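PDB 6G5O: cytochrome P450 from Zobellia galactanivorans, which is a haem protein of the cytochrome P450 family, holding protoporphyrin IX iron in a pocket of its mainly helical fold. Local coordinates for residues A[29-34]-A[292-297]; A[354-359]-A[378-383]; A[69-74]-A[207-212]. All coordinates share one frame; numbering follows the deposited sequence.

Contact 1: A[29-34]-A[292-297]; sequences VTMLLR and SLCWAS. With HEM (protoporphyrin IX containing Fe), chain C.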
# COMPACT_ATOMS: atom_id res chain seq x y z
N VAL A 29 -5.84 -8.59 19.48
CA VAL A 29 -6.11 -7.32 18.79
C VAL A 29 -7.59 -6.96 18.86
O VAL A 29 -8.45 -7.76 18.51
CB VAL A 29 -5.69 -7.39 17.29
CG1 VAL A 29 -6.10 -6.15 16.52
CG2 VAL A 29 -4.18 -7.59 17.15
N THR A 30 -7.87 -5.74 19.30
CA THR A 30 -9.18 -5.11 19.15
C THR A 30 -9.26 -4.22 17.87
O THR A 30 -8.71 -3.12 17.84
CB THR A 30 -9.46 -4.23 20.38
OG1 THR A 30 -9.29 -5.02 21.57
CG2 THR A 30 -10.88 -3.70 20.33
N MET A 31 -9.97 -4.69 16.86
CA MET A 31 -10.07 -4.03 15.56
C MET A 31 -11.11 -2.91 15.54
O MET A 31 -12.27 -3.20 15.68
CB MET A 31 -10.47 -5.07 14.51
CG MET A 31 -9.67 -6.36 14.57
SD MET A 31 -10.10 -7.64 13.33
CE MET A 31 -10.14 -6.67 11.81
N LEU A 32 -10.70 -1.64 15.33
CA LEU A 32 -11.66 -0.55 15.18
C LEU A 32 -12.22 -0.51 13.73
O LEU A 32 -11.47 -0.55 12.77
CB LEU A 32 -10.98 0.76 15.53
CG LEU A 32 -10.86 1.06 17.03
CD1 LEU A 32 -10.60 -0.17 17.87
CD2 LEU A 32 -9.80 2.10 17.33
N LEU A 33 -13.54 -0.40 13.59
CA LEU A 33 -14.19 -0.62 12.32
C LEU A 33 -14.92 0.58 11.73
O LEU A 33 -15.22 0.59 10.53
CB LEU A 33 -15.16 -1.78 12.46
CG LEU A 33 -14.56 -3.10 12.97
CD1 LEU A 33 -15.71 -4.10 13.17
CD2 LEU A 33 -13.51 -3.67 12.02
N ARG A 34 -15.22 1.59 12.54
CA ARG A 34 -15.93 2.78 12.05
C ARG A 34 -15.00 3.90 11.62
O ARG A 34 -14.04 4.22 12.31
CB ARG A 34 -16.86 3.30 13.14
CG ARG A 34 -17.98 2.33 13.48
CD ARG A 34 -18.81 2.82 14.65
NE ARG A 34 -19.88 1.87 14.96
CZ ARG A 34 -20.49 1.76 16.15
NH1 ARG A 34 -20.14 2.55 17.16
NH2 ARG A 34 -21.44 0.84 16.32
N SER A 292 -6.32 -2.25 16.26
CA SER A 292 -6.03 -2.08 14.85
C SER A 292 -6.92 -0.98 14.26
O SER A 292 -8.06 -0.80 14.66
CB SER A 292 -6.10 -3.39 14.07
OG SER A 292 -7.35 -3.65 13.47
N LEU A 293 -6.35 -0.22 13.34
CA LEU A 293 -7.05 0.76 12.54
C LEU A 293 -7.42 0.05 11.25
O LEU A 293 -6.56 -0.19 10.43
CB LEU A 293 -6.15 1.94 12.28
CG LEU A 293 -5.56 2.57 13.54
CD1 LEU A 293 -4.49 3.62 13.28
CD2 LEU A 293 -6.67 3.19 14.34
N CYS A 294 -8.66 -0.40 11.12
CA CYS A 294 -9.02 -1.22 9.99
C CYS A 294 -9.52 -0.29 8.87
O CYS A 294 -10.71 -0.02 8.75
CB CYS A 294 -10.04 -2.29 10.39
SG CYS A 294 -10.52 -3.39 9.05
N TRP A 295 -8.57 0.16 8.06
CA TRP A 295 -8.83 1.07 6.95
C TRP A 295 -9.89 0.48 6.00
O TRP A 295 -10.75 1.20 5.49
CB TRP A 295 -7.52 1.36 6.18
CG TRP A 295 -6.27 1.57 7.03
CD1 TRP A 295 -5.20 0.72 7.14
CD2 TRP A 295 -5.97 2.69 7.88
NE1 TRP A 295 -4.25 1.25 8.01
CE2 TRP A 295 -4.70 2.45 8.47
CE3 TRP A 295 -6.64 3.87 8.19
CZ2 TRP A 295 -4.10 3.34 9.36
CZ3 TRP A 295 -6.05 4.78 9.09
CH2 TRP A 295 -4.78 4.50 9.68
N ALA A 296 -9.85 -0.82 5.76
CA ALA A 296 -10.78 -1.44 4.81
C ALA A 296 -12.26 -1.37 5.27
O ALA A 296 -13.13 -1.13 4.46
CB ALA A 296 -10.40 -2.87 4.52
N SER A 297 -12.52 -1.55 6.57
CA SER A 297 -13.85 -1.33 7.14
C SER A 297 -14.27 0.14 7.17
O SER A 297 -15.40 0.46 6.81
CB SER A 297 -13.90 -1.89 8.56
OG SER A 297 -15.13 -1.63 9.19
CHA HEM C . 2.20 4.25 5.40
CHB HEM C . -1.12 2.29 2.50
CHC HEM C . 2.04 2.23 -1.13
CHD HEM C . 5.49 3.59 1.89
C1A HEM C . 1.02 3.75 4.91
C2A HEM C . -0.19 3.63 5.66
C3A HEM C . -1.09 3.10 4.84
C4A HEM C . -0.49 2.85 3.58
CMA HEM C . -2.51 2.82 5.22
CAA HEM C . -0.49 4.06 7.09
CBA HEM C . 0.14 3.08 8.06
CGA HEM C . -0.04 3.53 9.50
O1A HEM C . 0.73 3.11 10.35
O2A HEM C . -0.92 4.33 9.85
C1B HEM C . -0.55 2.10 1.26
C2B HEM C . -1.30 1.70 0.14
C3B HEM C . -0.42 1.66 -0.91
C4B HEM C . 0.90 2.08 -0.35
CMB HEM C . -2.76 1.34 0.13
CAB HEM C . -0.57 1.36 -2.33
CBB HEM C . -1.72 1.23 -2.98
C1C HEM C . 3.26 2.60 -0.65
C2C HEM C . 4.46 2.56 -1.36
C3C HEM C . 5.46 2.90 -0.49
C4C HEM C . 4.84 3.16 0.76
CMC HEM C . 4.63 2.23 -2.81
CAC HEM C . 6.90 3.04 -0.76
CBC HEM C . 7.53 2.84 -1.92
C1D HEM C . 4.83 3.94 3.08
C2D HEM C . 5.55 4.51 4.23
C3D HEM C . 4.65 4.73 5.20
C4D HEM C . 3.38 4.22 4.66
CMD HEM C . 7.00 4.85 4.24
CAD HEM C . 4.92 5.31 6.58
CBD HEM C . 4.60 6.81 6.73
CGD HEM C . 4.98 7.30 8.14
O1D HEM C . 5.23 6.47 9.08
O2D HEM C . 5.07 8.55 8.42
NA HEM C . 0.83 3.21 3.64
NB HEM C . 0.73 2.30 0.94
NC HEM C . 3.49 2.93 0.64
ND HEM C . 3.55 3.80 3.40
FE HEM C . 2.20 3.10 2.24
O HOH W 1 2.41 0.95 2.87
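V29, at the start of strand 29-32, lays CG1, anti to its backbone N, against S292 CB at 3.7 Å. The parallel pairing with strand 290-293 begins with the bond from S292 N to T30 O, whose donor stands above the carbonyl plane. M31 pairs with S292, and both side chains lie on the same face of the sheet; S292 OG rests against CB and CG of M31 and finds its polar partner in Q269. The M31 chain bends at chi3, which brings CE to 4.3 Å from C294 SG. L32 bonds through both its N-H and its carbonyl: N donates to S292 O at 2.9 Å, nearly straight (161°), and O receives C294 N at 3.3 Å in the carbonyl plane. Its side chain lies on the other face with L293, where their CD2 methyls only just meet. At L33 the pairing passes from strand to helix end. S297 OG, anti to its own backbone N, donates to a lone pair of L33 O at 2.6 Å, while L33 CD2 packs on C294 CB and S297 CB. C294, centre of an inverse gamma turn, N-caps the helix with a weak bond from S297 N to SG. W295 points away toward the haem: methyl CMA sits over one ring face and CZ2 lies 3.4 Å from propionate oxygen O2A. Three backbone bonds and one hydroxyl bond thus satisfy peptide groups in a largely buried contact, and S297 OG, also bonded to R14 NH1, links the loop after strand 29-32 to helices 295-298 and 11-16.

Contact 2: A[354-359]-A[378-383]; sequences FEILDY and IQIKFN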
# COMPACT_ATOMS: atom_id res chain seq x y z
N PHE A 354 -11.37 -7.04 -21.99
CA PHE A 354 -10.62 -8.12 -21.33
C PHE A 354 -11.53 -9.33 -21.11
O PHE A 354 -12.76 -9.20 -21.18
CB PHE A 354 -10.15 -7.69 -19.93
CG PHE A 354 -9.48 -6.34 -19.85
CD1 PHE A 354 -10.21 -5.18 -19.99
CD2 PHE A 354 -8.13 -6.25 -19.53
CE1 PHE A 354 -9.60 -3.94 -19.85
CE2 PHE A 354 -7.51 -5.02 -19.41
CZ PHE A 354 -8.24 -3.86 -19.56
N GLU A 355 -10.95 -10.48 -20.80
CA GLU A 355 -11.71 -11.61 -20.29
C GLU A 355 -10.88 -12.28 -19.23
O GLU A 355 -9.73 -12.61 -19.45
CB GLU A 355 -11.99 -12.67 -21.38
CG GLU A 355 -12.42 -12.13 -22.74
CD GLU A 355 -12.53 -13.24 -23.78
OE1 GLU A 355 -12.91 -14.38 -23.41
OE2 GLU A 355 -12.20 -12.97 -24.97
N ILE A 356 -11.50 -12.54 -18.09
CA ILE A 356 -10.88 -13.28 -17.02
C ILE A 356 -11.06 -14.77 -17.27
O ILE A 356 -12.19 -15.24 -17.32
CB ILE A 356 -11.50 -12.90 -15.67
CG1 ILE A 356 -11.24 -11.40 -15.40
CG2 ILE A 356 -10.94 -13.75 -14.57
CD1 ILE A 356 -12.09 -10.81 -14.28
N LEU A 357 -9.95 -15.50 -17.36
CA LEU A 357 -9.95 -16.91 -17.76
C LEU A 357 -9.88 -17.92 -16.61
O LEU A 357 -10.40 -19.01 -16.76
CB LEU A 357 -8.82 -17.18 -18.76
CG LEU A 357 -8.82 -16.43 -20.10
CD1 LEU A 357 -7.76 -17.00 -21.04
CD2 LEU A 357 -10.18 -16.48 -20.80
N ASP A 358 -9.27 -17.56 -15.48
CA ASP A 358 -9.10 -18.48 -14.36
C ASP A 358 -8.39 -17.75 -13.25
O ASP A 358 -7.49 -16.98 -13.52
CB ASP A 358 -8.22 -19.67 -14.73
CG ASP A 358 -8.57 -20.88 -13.93
OD1 ASP A 358 -8.58 -20.76 -12.69
OD2 ASP A 358 -8.90 -21.94 -14.53
N TYR A 359 -8.73 -18.04 -12.01
CA TYR A 359 -8.17 -17.28 -10.91
C TYR A 359 -8.19 -18.03 -9.61
O TYR A 359 -8.88 -19.01 -9.51
CB TYR A 359 -8.97 -15.99 -10.74
CG TYR A 359 -10.42 -16.15 -10.31
CD1 TYR A 359 -11.42 -16.33 -11.26
CD2 TYR A 359 -10.77 -16.10 -8.96
CE1 TYR A 359 -12.75 -16.43 -10.88
CE2 TYR A 359 -12.09 -16.21 -8.57
CZ TYR A 359 -13.07 -16.38 -9.53
OH TYR A 359 -14.38 -16.48 -9.13
N ILE A 378 -4.42 -14.70 -11.53
CA ILE A 378 -5.60 -14.43 -12.33
C ILE A 378 -5.12 -14.29 -13.73
O ILE A 378 -4.25 -13.45 -13.99
CB ILE A 378 -6.41 -13.17 -11.87
CG1 ILE A 378 -7.55 -12.85 -12.86
CG2 ILE A 378 -5.54 -11.94 -11.69
CD1 ILE A 378 -8.76 -12.20 -12.23
N GLN A 379 -5.69 -15.09 -14.63
CA GLN A 379 -5.28 -15.10 -16.03
C GLN A 379 -6.22 -14.20 -16.76
O GLN A 379 -7.42 -14.37 -16.64
CB GLN A 379 -5.39 -16.51 -16.66
CG GLN A 379 -4.18 -17.43 -16.43
CD GLN A 379 -3.00 -17.11 -17.32
OE1 GLN A 379 -3.14 -16.55 -18.42
NE2 GLN A 379 -1.82 -17.51 -16.86
N ILE A 380 -5.68 -13.27 -17.54
CA ILE A 380 -6.54 -12.33 -18.23
C ILE A 380 -6.05 -12.13 -19.64
O ILE A 380 -4.85 -12.02 -19.88
CB ILE A 380 -6.63 -10.96 -17.49
CG1 ILE A 380 -7.06 -11.17 -16.03
CG2 ILE A 380 -7.63 -10.04 -18.17
CD1 ILE A 380 -7.40 -9.91 -15.26
N LYS A 381 -7.02 -12.05 -20.55
CA LYS A 381 -6.77 -11.85 -21.95
C LYS A 381 -6.95 -10.37 -22.22
O LYS A 381 -7.95 -9.81 -21.81
CB LYS A 381 -7.81 -12.65 -22.75
CG LYS A 381 -7.72 -12.48 -24.26
CD LYS A 381 -7.12 -13.68 -24.95
CE LYS A 381 -7.73 -13.92 -26.34
NZ LYS A 381 -7.29 -12.92 -27.36
N PHE A 382 -6.02 -9.74 -22.94
CA PHE A 382 -6.13 -8.34 -23.29
C PHE A 382 -6.39 -8.30 -24.78
O PHE A 382 -5.53 -8.76 -25.53
CB PHE A 382 -4.80 -7.62 -23.03
CG PHE A 382 -4.47 -7.38 -21.56
CD1 PHE A 382 -4.63 -8.36 -20.61
CD2 PHE A 382 -3.94 -6.16 -21.16
CE1 PHE A 382 -4.30 -8.12 -19.28
CE2 PHE A 382 -3.59 -5.92 -19.83
CZ PHE A 382 -3.78 -6.90 -18.89
N ASN A 383 -7.53 -7.76 -25.23
CA ASN A 383 -7.81 -7.65 -26.69
C ASN A 383 -7.52 -6.22 -27.15
O ASN A 383 -7.90 -5.25 -26.49
CB ASN A 383 -9.28 -8.00 -27.00
CG ASN A 383 -9.79 -9.23 -26.23
OD1 ASN A 383 -9.23 -10.32 -26.32
ND2 ASN A 383 -10.87 -9.05 -25.45
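Strands 354-359 and 378-383 run antiparallel at 168°, their axes 4.6 Å apart, as the two arms of the long beta hairpin 351-366/369-384. E355 and K381 form a hydrogen-bonded pair: K381 N reaches E355 O almost straight (169°), and E355 N returns to a lone pair of K381 O. Further along, L357 N donates to Q379 O at 2.9 Å, yet the bond from Q379 N goes to D358 O; L357 and D358 together face Q379, a classic beta bulge, before Y359 meets I378. The face of F354, I356, I378, I380 and F382, with Y359 at its far end, is largely apolar and packs partly on helix 223-238, where I233 touches both F354 and I380. I356 and I378 cross obliquely, CG2 of the first against CD1 of the second at 3.6 Å, whereas I356 and I380 run alongside each other in the same direction, CG1 against CD1. I378 CG1, anti to its backbone N, also runs past Y359 CB, while the phenol ring of Y359 leads away from strand 378-383. The opposite face carries E355 and K381, whose charged ends stay apart; NZ of K381 is only weakly bonded to OD1 of N383, and ND2 of N383 bonds S353 OG. On its other side strand 369-384 pairs with strand 119-121, completing a three-stranded sheet. At the end of the apolar face two phenyl rings form a T-shaped stack, planes at 68° and centroids 5.2 Å apart, in which F354 turns its edge so that CE2 stands 4.0 Å above the centre of the F382 ring.

Contact 3: A[69-74]-A[207-212]; sequences RQIPFE and KEEVKG. With HEM (protoporphyrin IX containing Fe), chain C.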
# COMPACT_ATOMS: atom_id res chain seq x y z
N ARG A 69 14.15 -0.93 13.94
CA ARG A 69 13.03 -0.00 14.00
C ARG A 69 12.82 0.68 12.65
O ARG A 69 13.74 1.26 12.09
CB ARG A 69 13.29 1.07 15.06
CG ARG A 69 12.23 2.15 15.14
CD ARG A 69 12.47 3.08 16.34
NE ARG A 69 12.50 2.32 17.59
CZ ARG A 69 11.43 1.79 18.23
NH1 ARG A 69 10.19 1.95 17.80
NH2 ARG A 69 11.62 1.09 19.34
N GLN A 70 11.61 0.60 12.12
CA GLN A 70 11.32 1.21 10.84
C GLN A 70 11.02 2.69 10.99
O GLN A 70 10.49 3.12 12.03
CB GLN A 70 10.22 0.45 10.12
CG GLN A 70 10.75 -0.89 9.70
CD GLN A 70 9.82 -1.74 8.89
OE1 GLN A 70 8.69 -1.35 8.56
NE2 GLN A 70 10.30 -2.95 8.54
N ILE A 71 11.43 3.47 10.00
CA ILE A 71 11.42 4.94 10.07
C ILE A 71 10.80 5.54 8.78
O ILE A 71 11.28 5.22 7.69
CB ILE A 71 12.84 5.46 10.29
CG1 ILE A 71 13.37 4.92 11.64
CG2 ILE A 71 12.89 6.99 10.28
CD1 ILE A 71 14.79 5.30 11.98
N PRO A 72 9.77 6.39 8.89
CA PRO A 72 9.22 6.93 10.16
C PRO A 72 8.11 6.12 10.83
O PRO A 72 7.57 6.54 11.86
CB PRO A 72 8.60 8.28 9.72
CG PRO A 72 8.94 8.47 8.31
CD PRO A 72 9.18 7.10 7.75
N PHE A 73 7.78 4.98 10.24
CA PHE A 73 6.67 4.13 10.62
C PHE A 73 6.52 3.79 12.11
O PHE A 73 5.38 3.78 12.63
CB PHE A 73 6.84 2.85 9.84
CG PHE A 73 5.78 1.84 10.05
CD1 PHE A 73 4.45 2.17 9.92
CD2 PHE A 73 6.15 0.50 10.28
CE1 PHE A 73 3.49 1.20 10.09
CE2 PHE A 73 5.19 -0.47 10.43
CZ PHE A 73 3.86 -0.11 10.34
N GLU A 74 7.64 3.51 12.78
CA GLU A 74 7.63 3.03 14.17
C GLU A 74 8.19 4.09 15.07
O GLU A 74 8.95 3.81 15.97
CB GLU A 74 8.41 1.68 14.29
CG GLU A 74 7.55 0.50 13.86
CD GLU A 74 8.24 -0.84 13.60
OE1 GLU A 74 9.44 -0.88 13.25
OE2 GLU A 74 7.51 -1.88 13.71
N LYS A 207 23.79 4.06 9.48
CA LYS A 207 23.41 2.97 8.63
C LYS A 207 22.18 2.25 9.11
O LYS A 207 21.37 1.81 8.27
CB LYS A 207 24.55 1.98 8.50
CG LYS A 207 25.77 2.54 7.81
CD LYS A 207 26.77 1.41 7.63
CE LYS A 207 28.09 1.93 7.05
NZ LYS A 207 28.78 0.77 6.40
N GLU A 208 22.05 2.12 10.45
CA GLU A 208 20.87 1.54 11.08
C GLU A 208 19.60 2.34 10.79
O GLU A 208 18.52 1.74 10.60
CB GLU A 208 21.06 1.40 12.60
CG GLU A 208 19.89 0.80 13.41
CD GLU A 208 19.67 -0.72 13.22
OE1 GLU A 208 20.31 -1.35 12.33
OE2 GLU A 208 18.85 -1.31 13.98
N GLU A 209 19.70 3.66 10.81
CA GLU A 209 18.56 4.51 10.47
C GLU A 209 18.22 4.37 8.99
O GLU A 209 17.07 4.28 8.65
CB GLU A 209 18.81 5.96 10.84
CG GLU A 209 18.67 6.21 12.34
CD GLU A 209 19.34 7.50 12.76
OE1 GLU A 209 20.51 7.67 12.40
OE2 GLU A 209 18.69 8.37 13.39
N VAL A 210 19.21 4.31 8.12
CA VAL A 210 18.97 4.19 6.69
C VAL A 210 18.29 2.87 6.43
O VAL A 210 17.36 2.81 5.64
CB VAL A 210 20.30 4.35 5.89
CG1 VAL A 210 20.12 4.05 4.38
CG2 VAL A 210 20.80 5.77 6.06
N LYS A 211 18.69 1.83 7.15
CA LYS A 211 18.10 0.52 6.96
C LYS A 211 16.63 0.54 7.37
O LYS A 211 15.77 -0.09 6.73
CB LYS A 211 18.88 -0.51 7.78
CG LYS A 211 18.37 -1.93 7.68
CD LYS A 211 19.18 -2.86 8.57
CE LYS A 211 18.61 -4.28 8.56
NZ LYS A 211 19.55 -5.28 9.14
N GLY A 212 16.35 1.25 8.46
CA GLY A 212 14.99 1.51 8.93
C GLY A 212 14.04 2.13 7.87
O GLY A 212 12.89 1.72 7.75
CHA HEM C . 2.20 4.25 5.40
CHB HEM C . -1.12 2.29 2.50
CHC HEM C . 2.04 2.23 -1.13
CHD HEM C . 5.49 3.59 1.89
C1A HEM C . 1.02 3.75 4.91
C2A HEM C . -0.19 3.63 5.66
C3A HEM C . -1.09 3.10 4.84
C4A HEM C . -0.49 2.85 3.58
CMA HEM C . -2.51 2.82 5.22
CAA HEM C . -0.49 4.06 7.09
CBA HEM C . 0.14 3.08 8.06
CGA HEM C . -0.04 3.53 9.50
O1A HEM C . 0.73 3.11 10.35
O2A HEM C . -0.92 4.33 9.85
C1B HEM C . -0.55 2.10 1.26
C2B HEM C . -1.30 1.70 0.14
C3B HEM C . -0.42 1.66 -0.91
C4B HEM C . 0.90 2.08 -0.35
CMB HEM C . -2.76 1.34 0.13
CAB HEM C . -0.57 1.36 -2.33
CBB HEM C . -1.72 1.23 -2.98
C1C HEM C . 3.26 2.60 -0.65
C2C HEM C . 4.46 2.56 -1.36
C3C HEM C . 5.46 2.90 -0.49
C4C HEM C . 4.84 3.16 0.76
CMC HEM C . 4.63 2.23 -2.81
CAC HEM C . 6.90 3.04 -0.76
CBC HEM C . 7.53 2.84 -1.92
C1D HEM C . 4.83 3.94 3.08
C2D HEM C . 5.55 4.51 4.23
C3D HEM C . 4.65 4.73 5.20
C4D HEM C . 3.38 4.22 4.66
CMD HEM C . 7.00 4.85 4.24
CAD HEM C . 4.92 5.31 6.58
CBD HEM C . 4.60 6.81 6.73
CGD HEM C . 4.98 7.30 8.14
O1D HEM C . 5.23 6.47 9.08
O2D HEM C . 5.07 8.55 8.42
NA HEM C . 0.83 3.21 3.64
NB HEM C . 0.73 2.30 0.94
NC HEM C . 3.49 2.93 0.64
ND HEM C . 3.55 3.80 3.40
FE HEM C . 2.20 3.10 2.24
O HOH W 2 16.49 1.92 12.59
O HOH W 1 2.41 0.95 2.87
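I71 and E209 are the side chains that meet, crossing obliquely: I71 CD1, at the end of an extended branch, ends on the CG methylene of E209, 4.0 Å away. While E209 meets the isoleucine through this methylene, its carboxylate bonds other partners, OE2 to Y83 OH and OE1 in a salt bridge to R203. Beside them, with no side chain at G212, R69 O comes to 3.4 Å from G212 CA, and the loop backbone lies flush on the helix. I71 N donates to G212 O at 3.2 Å; the donor stands above the carbonyl plane, at a C=O...N angle of only 100°, far from the lone pairs. The CA-H of Q70 leans on the same oxygen. One turn earlier in the helix, water 2 donates to both R69 O and E208 O, bridging loop and helix. The loop keeps its own shape through E74: OE1 accepts Q70 N through its anti lone pair at 2.9 Å, and E74 O lies in the guanidinium plane of R69, where NH1 donates to it; NH1 also bonds A52 O. With a cis peptide bond before P72, the chain passes the haem: F73 CA lies 3.1 Å from propionate oxygen O1D, and the edge of the F73 ring faces O1A. Segment 69-74 is thus wedged between the haem propionates and helix 207-220, with Q70 and F73 on L216 further along that helix, I71 on Y83 of helix 79-92 and P72 on H80.

From the N terminus, strand 29-32 comes first; contact 1 joins it to strand 290-293 of the same mixed sheet and closes the longest loop, with 257 residues between its segments. Contact 3 is nested inside that loop and ties the stretch ahead of helix 79-92 to the start of helix 207-220. Both touch the haem, W295 in one and P72 and F73 in the other, though their nearest atoms stay about 8 Å apart. Contact 2 follows in series, joining the arms of the C-terminal hairpin across 18 residues; its centre lies about 33 Å from that of contact 1 and 40 Å from that of contact 3, on the opposite side of the chain's centre from contact 3.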